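Local coordinates for glutathione S-transferase, N-terminal domain protein (PDB 4NAX) that probably works as a glutathione-dependent transferase of the GST superfamily and binds one glutathione disulfide per subunit of its dimer, at residues T10-A15 against N54-S59; Q22-P27 against E46-S51; L38-L43 against P221-G226. All blocks are in the same frame, centred on the assembly; numbering follows the deposited sequence.

Contact 1 (T10-A15 against N54-S59); sequences TRKWPA and NDDQLS. With GDS (oxidized glutathione disulfide), chain C.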
loop_
_atom_site.group_PDB
_atom_site.type_symbol
_atom_site.label_atom_id
_atom_site.label_comp_id
_atom_site.label_asym_id
_atom_site.label_seq_id
_atom_site.Cartn_x
_atom_site.Cartn_y
_atom_site.Cartn_z
ATOM N N THR A 10 16.827 4.439 -19.471
ATOM C CA THR A 10 18.157 3.896 -19.729
ATOM C C THR A 10 19.084 4.902 -20.404
ATOM O O THR A 10 20.295 4.691 -20.453
ATOM C CB THR A 10 18.109 2.605 -20.561
ATOM O OG1 THR A 10 17.616 2.891 -21.883
ATOM C CG2 THR A 10 17.238 1.532 -19.871
ATOM N N ARG A 11 18.523 5.997 -20.915
ATOM C CA ARG A 11 19.349 7.072 -21.459
ATOM C C ARG A 11 20.076 7.788 -20.329
ATOM O O ARG A 11 21.223 8.207 -20.473
ATOM C CB ARG A 11 18.498 8.076 -22.247
ATOM C CG ARG A 11 17.921 7.505 -23.527
ATOM C CD ARG A 11 16.959 8.477 -24.181
ATOM N NE ARG A 11 15.959 7.771 -24.978
ATOM C CZ ARG A 11 14.789 8.280 -25.364
ATOM N NH1 ARG A 11 14.421 9.509 -25.002
ATOM N NH2 ARG A 11 13.968 7.545 -26.108
ATOM N N LYS A 12 19.399 7.908 -19.191
ATOM C CA LYS A 12 19.953 8.617 -18.058
ATOM C C LYS A 12 20.785 7.718 -17.141
ATOM O O LYS A 12 21.784 8.171 -16.573
ATOM C CB LYS A 12 18.831 9.341 -17.316
ATOM C CG LYS A 12 19.288 10.231 -16.185
ATOM C CD LYS A 12 18.128 11.088 -15.721
ATOM C CE LYS A 12 18.505 11.972 -14.550
ATOM N NZ LYS A 12 19.379 13.095 -14.967
ATOM N N TRP A 13 20.388 6.452 -17.020
ATOM C CA TRP A 13 21.155 5.450 -16.287
ATOM C C TRP A 13 21.390 4.236 -17.190
ATOM O O TRP A 13 20.651 3.269 -17.131
ATOM C CB TRP A 13 20.410 5.024 -15.037
ATOM C CG TRP A 13 20.274 6.090 -14.000
ATOM C CD1 TRP A 13 21.174 6.423 -13.043
ATOM C CD2 TRP A 13 19.165 6.971 -13.830
ATOM N NE1 TRP A 13 20.693 7.458 -12.277
ATOM C CE2 TRP A 13 19.454 7.803 -12.733
ATOM C CE3 TRP A 13 17.940 7.115 -14.471
ATOM C CZ2 TRP A 13 18.578 8.781 -12.293
ATOM C CZ3 TRP A 13 17.058 8.061 -14.010
ATOM C CH2 TRP A 13 17.384 8.893 -12.933
ATOM N N PRO A 14 22.423 4.297 -18.053
ATOM C CA PRO A 14 22.648 3.174 -18.958
ATOM C C PRO A 14 22.928 1.866 -18.231
ATOM O O PRO A 14 23.549 1.863 -17.182
ATOM C CB PRO A 14 23.874 3.607 -19.770
ATOM C CG PRO A 14 23.913 5.086 -19.667
ATOM C CD PRO A 14 23.301 5.438 -18.344
ATOM N N ALA A 15 22.497 0.767 -18.834
ATOM C CA ALA A 15 22.759 -0.550 -18.319
ATOM C C ALA A 15 24.133 -1.044 -18.786
ATOM O O ALA A 15 24.362 -1.217 -19.983
ATOM C CB ALA A 15 21.684 -1.511 -18.792
ATOM N N ASN A 54 19.902 16.177 -7.105
ATOM C CA ASN A 54 19.882 16.616 -8.502
ATOM C C ASN A 54 18.493 16.596 -9.151
ATOM O O ASN A 54 18.389 16.816 -10.360
ATOM C CB ASN A 54 20.851 15.770 -9.349
ATOM C CG ASN A 54 22.201 16.429 -9.534
ATOM O OD1 ASN A 54 22.682 16.574 -10.661
ATOM N ND2 ASN A 54 22.823 16.832 -8.435
ATOM N N ASP A 55 17.434 16.380 -8.357
ATOM C CA ASP A 55 16.051 16.254 -8.872
ATOM C C ASP A 55 15.919 15.103 -9.887
ATOM O O ASP A 55 15.098 15.188 -10.792
ATOM C CB ASP A 55 15.543 17.581 -9.513
ATOM C CG ASP A 55 15.225 18.683 -8.495
ATOM O OD1 ASP A 55 15.120 18.417 -7.283
ATOM O OD2 ASP A 55 15.087 19.848 -8.943
ATOM N N ASP A 56 16.748 14.058 -9.725
ATOM C CA ASP A 56 16.786 12.940 -10.696
ATOM C C ASP A 56 15.414 12.278 -10.805
ATOM O O ASP A 56 15.014 11.841 -11.886
ATOM C CB ASP A 56 17.797 11.838 -10.303
ATOM C CG ASP A 56 19.230 12.150 -10.668
ATOM O OD1 ASP A 56 19.510 13.137 -11.404
ATOM O OD2 ASP A 56 20.087 11.343 -10.202
ATOM N N GLN A 57 14.710 12.201 -9.675
ATOM C CA GLN A 57 13.417 11.530 -9.642
ATOM C C GLN A 57 12.339 12.360 -10.340
ATOM O O GLN A 57 11.256 11.877 -10.618
ATOM C CB GLN A 57 12.989 11.179 -8.202
ATOM C CG GLN A 57 12.388 12.306 -7.370
ATOM C CD GLN A 57 13.354 13.366 -6.866
ATOM O OE1 GLN A 57 14.509 13.473 -7.291
ATOM N NE2 GLN A 57 12.862 14.168 -5.945
ATOM N N LEU A 58 12.654 13.627 -10.603
ATOM C CA LEU A 58 11.748 14.501 -11.349
ATOM C C LEU A 58 12.102 14.604 -12.842
ATOM O O LEU A 58 11.413 15.310 -13.596
ATOM C CB LEU A 58 11.727 15.902 -10.743
ATOM C CG LEU A 58 11.312 15.967 -9.272
ATOM C CD1 LEU A 58 11.399 17.369 -8.704
ATOM C CD2 LEU A 58 9.901 15.436 -9.064
ATOM N N SER A 59 13.163 13.918 -13.267
ATOM C CA SER A 59 13.557 13.947 -14.670
ATOM C C SER A 59 12.530 13.261 -15.555
ATOM O O SER A 59 11.857 12.299 -15.139
ATOM C CB SER A 59 14.936 13.318 -14.859
ATOM O OG SER A 59 14.900 11.923 -14.592
HETATM N N1 GDS C . 7.714 14.358 -0.766
HETATM C CA1 GDS C . 8.093 13.713 0.490
HETATM C C1 GDS C . 7.614 14.516 1.678
HETATM O OE1 GDS C . 7.485 13.918 2.772
HETATM O OE2 GDS C . 7.362 15.735 1.560
HETATM C CB1 GDS C . 9.619 13.567 0.542
HETATM C CG1 GDS C . 10.126 12.560 1.583
HETATM C CD1 GDS C . 9.712 11.152 1.237
HETATM O O1 GDS C . 9.512 10.828 0.081
HETATM N N2 GDS C . 9.573 10.329 2.269
HETATM C CA2 GDS C . 9.254 8.923 2.122
HETATM C C2 GDS C . 7.923 8.600 2.748
HETATM O O2 GDS C . 7.577 9.124 3.800
HETATM C CB2 GDS C . 10.337 8.069 2.783
HETATM S SG2 GDS C . 11.930 8.107 1.971
HETATM N N3 GDS C . 7.178 7.689 2.126
HETATM C CA3 GDS C . 5.868 7.292 2.613
HETATM C C3 GDS C . 5.498 5.855 2.315
HETATM O OE3 GDS C . 4.277 5.595 2.278
HETATM O OE4 GDS C . 6.413 5.032 2.202
HETATM N N4 GDS C . 10.485 10.568 -2.765
HETATM C CA4 GDS C . 10.821 11.508 -3.812
HETATM C C4 GDS C . 9.920 12.711 -3.850
HETATM O OE5 GDS C . 10.150 13.617 -4.704
HETATM O OE6 GDS C . 9.000 12.785 -2.995
HETATM C C5 GDS C . 10.631 9.262 -2.952
HETATM O O5 GDS C . 11.017 8.803 -4.022
HETATM C CA5 GDS C . 10.338 8.357 -1.776
HETATM N N5 GDS C . 9.608 7.176 -2.223
HETATM C CB5 GDS C . 11.670 7.958 -1.139
HETATM S SG5 GDS C . 11.538 6.804 0.228
HETATM C CA6 GDS C . 5.743 4.159 -2.535
HETATM C C6 GDS C . 6.559 2.902 -2.497
HETATM O OE7 GDS C . 7.410 2.721 -3.401
HETATM O OE8 GDS C . 6.337 2.095 -1.564
HETATM N N6 GDS C . 4.401 3.892 -1.980
HETATM C CB6 GDS C . 6.441 5.264 -1.740
HETATM C CG6 GDS C . 7.779 5.654 -2.376
HETATM C CD6 GDS C . 8.408 6.858 -1.728
HETATM O O6 GDS C . 7.864 7.461 -0.795
HETATM O O HOH W 1 18.806 14.872 -13.006
#
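K12 and S59 come no closer than 9.0 Å between their CA atoms, so the contact is made mainly by side chains, between a short, irregular helix around residues 10-12 and the 3-10 turn of residues 56-58. K12 leaves the backbone with CG anti to N (chi1 -174°), runs extended to CE and bends at its last torsion. Long and flexible, it slides its CD past S59 OG at 3.5 Å and ends in a long salt bridge, NZ to D56 OD1 at 3.6 Å. One water reinforces that pair, accepting from K12 NZ and donating to D56 OD1. K12 CG also rests on one face of the W13 ring, toward the rim. W13 turns its edge to D56: CZ2 lies 3.6 Å from D56 OD2, and the carboxylate stands at 85° to the ring. Outside partners hold both groups, W13 NE1 donating to K49 O and D56 OD2 accepting from S51 N. An alanine in place of K12 would probably leave D56 OD1 without its charged mate and that face of W13 without the CG that rests on it. S59, small and hydroxylated, donates from OG to D56 O at 2.7 Å and receives F62 N, so it N-caps helix 60-65. Q57 NE2 of the same turn donates to OE5 of the glutathione disulfide at 3.0 Å, which places this turn in the G-site of the thioredoxin-like domain.

Contact 2 (Q22-P27 against E46-S51); sequences QLYSLP and EAHKVS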
loop_
_atom_site.group_PDB
_atom_site.type_symbol
_atom_site.label_atom_id
_atom_site.label_comp_id
_atom_site.label_asym_id
_atom_site.label_seq_id
_atom_site.Cartn_x
_atom_site.Cartn_y
_atom_site.Cartn_z
ATOM N N GLN A 22 17.375 -4.117 -13.631
ATOM C CA GLN A 22 17.849 -2.768 -13.360
ATOM C C GLN A 22 17.037 -2.183 -12.218
ATOM O O GLN A 22 15.808 -2.182 -12.258
ATOM C CB GLN A 22 17.701 -1.886 -14.612
ATOM C CG GLN A 22 18.369 -2.461 -15.862
ATOM C CD GLN A 22 19.876 -2.399 -15.803
ATOM O OE1 GLN A 22 20.456 -1.316 -15.663
ATOM N NE2 GLN A 22 20.524 -3.538 -15.918
ATOM N N LEU A 23 17.741 -1.697 -11.200
ATOM C CA LEU A 23 17.139 -1.059 -10.042
ATOM C C LEU A 23 17.479 0.418 -10.027
ATOM O O LEU A 23 18.647 0.781 -10.128
ATOM C CB LEU A 23 17.655 -1.692 -8.752
ATOM C CG LEU A 23 17.227 -1.036 -7.450
ATOM C CD1 LEU A 23 15.717 -1.107 -7.231
ATOM C CD2 LEU A 23 17.967 -1.650 -6.273
ATOM N N TYR A 24 16.462 1.268 -9.888
ATOM C CA TYR A 24 16.636 2.726 -9.843
ATOM C C TYR A 24 16.146 3.165 -8.476
ATOM O O TYR A 24 14.949 3.122 -8.201
ATOM C CB TYR A 24 15.877 3.403 -10.983
ATOM C CG TYR A 24 16.141 2.759 -12.338
ATOM C CD1 TYR A 24 17.249 3.098 -13.122
ATOM C CD2 TYR A 24 15.298 1.770 -12.820
ATOM C CE1 TYR A 24 17.474 2.480 -14.348
ATOM C CE2 TYR A 24 15.509 1.172 -14.051
ATOM C CZ TYR A 24 16.608 1.507 -14.801
ATOM O OH TYR A 24 16.793 0.900 -16.025
ATOM N N SER A 25 17.069 3.518 -7.581
ATOM C CA SER A 25 16.724 3.621 -6.190
ATOM C C SER A 25 17.681 4.537 -5.430
ATOM O O SER A 25 18.525 5.213 -6.017
ATOM C CB SER A 25 16.661 2.197 -5.583
ATOM O OG SER A 25 16.048 2.182 -4.292
ATOM N N LEU A 26 17.505 4.549 -4.117
ATOM C CA LEU A 26 18.271 5.357 -3.181
ATOM C C LEU A 26 18.110 4.657 -1.826
ATOM O O LEU A 26 17.031 4.105 -1.570
ATOM C CB LEU A 26 17.707 6.776 -3.149
ATOM C CG LEU A 26 18.517 7.814 -2.382
ATOM C CD1 LEU A 26 19.846 8.070 -3.072
ATOM C CD2 LEU A 26 17.692 9.081 -2.275
ATOM N N PRO A 27 19.144 4.669 -0.939
ATOM C CA PRO A 27 18.990 3.986 0.360
ATOM C C PRO A 27 18.072 4.805 1.278
ATOM O O PRO A 27 18.476 5.773 1.904
ATOM C CB PRO A 27 20.423 3.891 0.895
ATOM C CG PRO A 27 21.298 4.101 -0.276
ATOM C CD PRO A 27 20.547 5.038 -1.182
ATOM N N GLU A 46 21.503 -4.767 -11.285
ATOM C CA GLU A 46 22.368 -3.632 -11.505
ATOM C C GLU A 46 21.696 -2.418 -10.886
ATOM O O GLU A 46 20.659 -1.931 -11.363
ATOM C CB GLU A 46 22.584 -3.426 -13.005
ATOM C CG GLU A 46 23.531 -2.288 -13.316
ATOM C CD GLU A 46 23.803 -2.101 -14.797
ATOM O OE1 GLU A 46 23.433 -2.968 -15.615
ATOM O OE2 GLU A 46 24.417 -1.060 -15.136
ATOM N N ALA A 47 22.293 -1.940 -9.802
ATOM C CA ALA A 47 21.760 -0.816 -9.059
ATOM C C ALA A 47 22.239 0.532 -9.592
ATOM O O ALA A 47 23.411 0.720 -9.934
ATOM C CB ALA A 47 22.110 -0.944 -7.578
ATOM N N HIS A 48 21.305 1.467 -9.629
ATOM C CA HIS A 48 21.540 2.817 -10.087
ATOM C C HIS A 48 21.038 3.806 -9.067
ATOM O O HIS A 48 19.884 3.725 -8.629
ATOM C CB HIS A 48 20.800 3.068 -11.398
ATOM C CG HIS A 48 21.198 2.148 -12.508
ATOM N ND1 HIS A 48 22.369 2.285 -13.229
ATOM C CD2 HIS A 48 20.588 1.045 -12.992
ATOM C CE1 HIS A 48 22.436 1.338 -14.140
ATOM N NE2 HIS A 48 21.384 0.555 -13.996
ATOM N N LYS A 49 21.893 4.752 -8.696
ATOM C CA LYS A 49 21.500 5.788 -7.750
ATOM C C LYS A 49 20.717 6.926 -8.401
ATOM O O LYS A 49 21.200 7.567 -9.349
ATOM C CB LYS A 49 22.742 6.363 -7.083
ATOM C CG LYS A 49 22.410 7.437 -6.066
ATOM C CD LYS A 49 23.656 7.956 -5.371
ATOM C CE LYS A 49 23.282 8.951 -4.301
ATOM N NZ LYS A 49 24.482 9.632 -3.747
ATOM N N VAL A 50 19.516 7.157 -7.881
ATOM C CA VAL A 50 18.648 8.249 -8.274
ATOM C C VAL A 50 18.776 9.322 -7.194
ATOM O O VAL A 50 18.273 9.159 -6.087
ATOM C CB VAL A 50 17.184 7.768 -8.396
ATOM C CG1 VAL A 50 16.256 8.913 -8.761
ATOM C CG2 VAL A 50 17.094 6.670 -9.446
ATOM N N SER A 51 19.518 10.387 -7.499
ATOM C CA SER A 51 19.833 11.420 -6.515
ATOM C C SER A 51 18.748 12.481 -6.426
ATOM O O SER A 51 18.483 13.197 -7.404
ATOM C CB SER A 51 21.152 12.100 -6.865
ATOM O OG SER A 51 21.376 13.217 -6.018
#
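L23 and A47 are paired in two parallel strands, 22-25 and 46-49, whose directions differ by 24°. The backbone bonds alternate as parallel pairing requires: L23 N donates to E46 O, H48 N to L23 O, S25 N to H48 O at 3.0 Å, and V50 N to S25 O at 2.9 Å.

The polar side chains gather on the sheet face that carries Q22, E46 and H48. Q22 bends at chi2 (-72°), which swings CD toward the neighbouring strand, and its amide works both ways: OE1 accepts from H48 NE2 at 2.7 Å, while NE2 donates to E46 OE1 at 3.0 Å. The donor lies above the carboxylate plane of E46, whose extended chain also lets OE1 take H17 N and OE2 take K16 N. Q22 NE2 has a further acceptor in R20 O.

On the same face Y24 runs alongside H48, their rings inclined by only 14° but slid apart so that they barely overlap; Y24 CE1 meets H48 CD2 at 3.7 Å.

Among the apolar contacts, on the other face L23 CD2 approaches A47 CB at 4.4 Å, and L23 also packs on I74 of strand 73-76, its other neighbour in the sheet. The branched V50 sets CG2 3.8 Å from Y24 CB, and beyond the strand L26 CD1 touches the aliphatic chain of K49 at CE (3.8 Å). The strands and helix 31-41, between them in sequence, form a beta-alpha-beta unit.

Glutamine suits position 22 as donor and acceptor at once: its OE1 is consistent with a histidine protonated at NE2, and its NE2 adds a donor to a carboxylate that already accepts two backbone N-H groups, which would probably help disperse the negative charge of E46.

Contact 3 (L38-L43 against P221-G226); sequences LEEIGL and PAVQHG. Unlike the reference sequence in segment 221-226: H225 (reference Arg).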
loop_
_atom_site.group_PDB
_atom_site.type_symbol
_atom_site.label_atom_id
_atom_site.label_comp_id
_atom_site.label_asym_id
_atom_site.label_seq_id
_atom_site.Cartn_x
_atom_site.Cartn_y
_atom_site.Cartn_z
ATOM N N LEU A 38 16.339 -8.255 -3.242
ATOM C CA LEU A 38 17.219 -8.773 -4.273
ATOM C C LEU A 38 18.419 -9.496 -3.664
ATOM O O LEU A 38 18.823 -10.574 -4.145
ATOM C CB LEU A 38 17.670 -7.644 -5.188
ATOM C CG LEU A 38 16.547 -7.112 -6.092
ATOM C CD1 LEU A 38 16.890 -5.730 -6.617
ATOM C CD2 LEU A 38 16.271 -8.081 -7.227
ATOM N N GLU A 39 18.971 -8.920 -2.595
ATOM C CA GLU A 39 20.072 -9.582 -1.885
ATOM C C GLU A 39 19.638 -10.910 -1.274
ATOM O O GLU A 39 20.397 -11.881 -1.276
ATOM C CB GLU A 39 20.659 -8.658 -0.803
ATOM C CG GLU A 39 21.341 -7.410 -1.341
ATOM C CD GLU A 39 22.647 -7.689 -2.053
ATOM O OE1 GLU A 39 23.381 -8.608 -1.638
ATOM O OE2 GLU A 39 22.956 -6.964 -3.021
ATOM N N GLU A 40 18.443 -10.955 -0.691
ATOM C CA GLU A 40 17.936 -12.184 -0.051
ATOM C C GLU A 40 17.749 -13.321 -1.061
ATOM O O GLU A 40 18.055 -14.463 -0.751
ATOM C CB GLU A 40 16.587 -11.944 0.633
ATOM C CG GLU A 40 16.639 -11.069 1.875
ATOM C CD GLU A 40 17.147 -11.761 3.145
ATOM O OE1 GLU A 40 17.724 -12.886 3.112
ATOM O OE2 GLU A 40 17.023 -11.138 4.225
ATOM N N ILE A 41 17.206 -12.995 -2.233
ATOM C CA ILE A 41 16.823 -14.021 -3.192
ATOM C C ILE A 41 17.965 -14.399 -4.133
ATOM O O ILE A 41 17.873 -15.397 -4.845
ATOM C CB ILE A 41 15.538 -13.670 -3.982
ATOM C CG1 ILE A 41 15.776 -12.514 -4.952
ATOM C CG2 ILE A 41 14.388 -13.414 -3.012
ATOM C CD1 ILE A 41 14.569 -12.070 -5.751
ATOM N N GLY A 42 19.035 -13.610 -4.134
ATOM C CA GLY A 42 20.211 -13.918 -4.933
ATOM C C GLY A 42 20.074 -13.647 -6.423
ATOM O O GLY A 42 20.803 -14.199 -7.227
ATOM N N LEU A 43 19.146 -12.775 -6.791
ATOM C CA LEU A 43 18.917 -12.445 -8.188
ATOM C C LEU A 43 19.911 -11.378 -8.609
ATOM O O LEU A 43 20.047 -10.333 -7.942
ATOM C CB LEU A 43 17.499 -11.924 -8.400
ATOM C CG LEU A 43 17.091 -11.516 -9.811
ATOM C CD1 LEU A 43 17.071 -12.718 -10.740
ATOM C CD2 LEU A 43 15.715 -10.871 -9.792
ATOM N N PRO A 221 22.583 -11.022 6.937
ATOM C CA PRO A 221 23.597 -10.397 6.072
ATOM C C PRO A 221 22.999 -9.697 4.841
ATOM O O PRO A 221 23.486 -8.637 4.429
ATOM C CB PRO A 221 24.539 -11.550 5.680
ATOM C CG PRO A 221 24.097 -12.736 6.433
ATOM C CD PRO A 221 22.919 -12.410 7.289
ATOM N N ALA A 222 21.935 -10.247 4.279
ATOM C CA ALA A 222 21.336 -9.611 3.102
ATOM C C ALA A 222 20.722 -8.257 3.448
ATOM O O ALA A 222 20.667 -7.352 2.611
ATOM C CB ALA A 222 20.284 -10.510 2.496
ATOM N N VAL A 223 20.194 -8.145 4.660
ATOM C CA VAL A 223 19.649 -6.877 5.153
ATOM C C VAL A 223 20.751 -5.847 5.257
ATOM O O VAL A 223 20.603 -4.724 4.770
ATOM C CB VAL A 223 18.907 -7.074 6.480
ATOM C CG1 VAL A 223 18.562 -5.755 7.142
ATOM C CG2 VAL A 223 17.632 -7.894 6.278
ATOM N N GLN A 224 21.861 -6.205 5.891
ATOM C CA GLN A 224 22.959 -5.236 6.012
ATOM C C GLN A 224 23.474 -4.770 4.655
ATOM O O GLN A 224 23.737 -3.579 4.473
ATOM C CB GLN A 224 24.087 -5.788 6.885
ATOM C CG GLN A 224 23.709 -5.828 8.358
ATOM C CD GLN A 224 23.413 -4.450 8.958
ATOM O OE1 GLN A 224 24.094 -3.464 8.659
ATOM N NE2 GLN A 224 22.376 -4.376 9.788
ATOM N N HIS A 225 23.562 -5.675 3.681
ATOM C CA HIS A 225 23.952 -5.233 2.334
ATOM C C HIS A 225 22.890 -4.334 1.714
ATOM O O HIS A 225 23.189 -3.262 1.200
ATOM C CB HIS A 225 24.170 -6.408 1.387
ATOM C CG HIS A 225 25.352 -7.250 1.729
ATOM N ND1 HIS A 225 26.612 -6.724 1.900
ATOM C CD2 HIS A 225 25.475 -8.584 1.888
ATOM C CE1 HIS A 225 27.462 -7.701 2.151
ATOM N NE2 HIS A 225 26.791 -8.836 2.174
ATOM N N GLY A 226 21.642 -4.791 1.744
ATOM C CA GLY A 226 20.583 -4.063 1.071
ATOM C C GLY A 226 20.314 -2.680 1.631
ATOM O O GLY A 226 19.911 -1.782 0.901
HETATM O O HOH W 2 20.284 -12.833 4.710
#
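E39 and A222 meet where two helices come within 5.1 Å between their CA atoms, a closeness that the small alanine permits. The packing sets the side chains of two glutamates, carboxylates included, against aliphatic carbons. E39 CB lies 3.8 Å from A222 CB, and E40, bent at chi2 (-78°), brings its carboxylate over the same methyl, with CD 3.4 Å from A222 CB. E40 OE2 also nears V223 CG2. Further along the helix, E39 OE1 lies 3.8 Å from H225 CB, the two side chains crossing at about a right angle. G226 has no side chain, and a CB at that position would point toward E39 and crowd A222 O.

The contact sets helix 31-41 of the thioredoxin-like N-terminal domain against the short helix 221-226, which follows the helical C-terminal domain's helix 208-219.

No direct hydrogen bond crosses between the segments, but a water does: it donates to E40 OE1 at 3.0 Å and accepts from A222 N, an N-H in the first turn of its helix, at 3.1 Å. The carboxylates are held by other partners. E39 OE2 is hydrogen-bonded to Y45 OH, whereas E40 OE2 meets Y178 OH and forms a salt bridge with R220, which probably offsets its charge.

In the fold
From the N terminus, helix 9-12 leads into strand 21-25, then helix 31-41 and strand 45-49, and contact 1 closes this span by bringing residues 54-59 back to residues 10-15. Contact 2 closes a shorter loop within it, joining the two parallel strands on either side of helix 31-41 in sequence. The two touch, with P14 O packed on H48 CE1. Contact 3 starts inside both loops, at residues 38-43, and crosses both to reach residues 221-226, tying the N-terminal domain to the short helix that follows the C-terminal domain's helix 208-219. It meets contact 2 where L23 packs on L38, while its nearest atoms stay about 14 Å from contact 1.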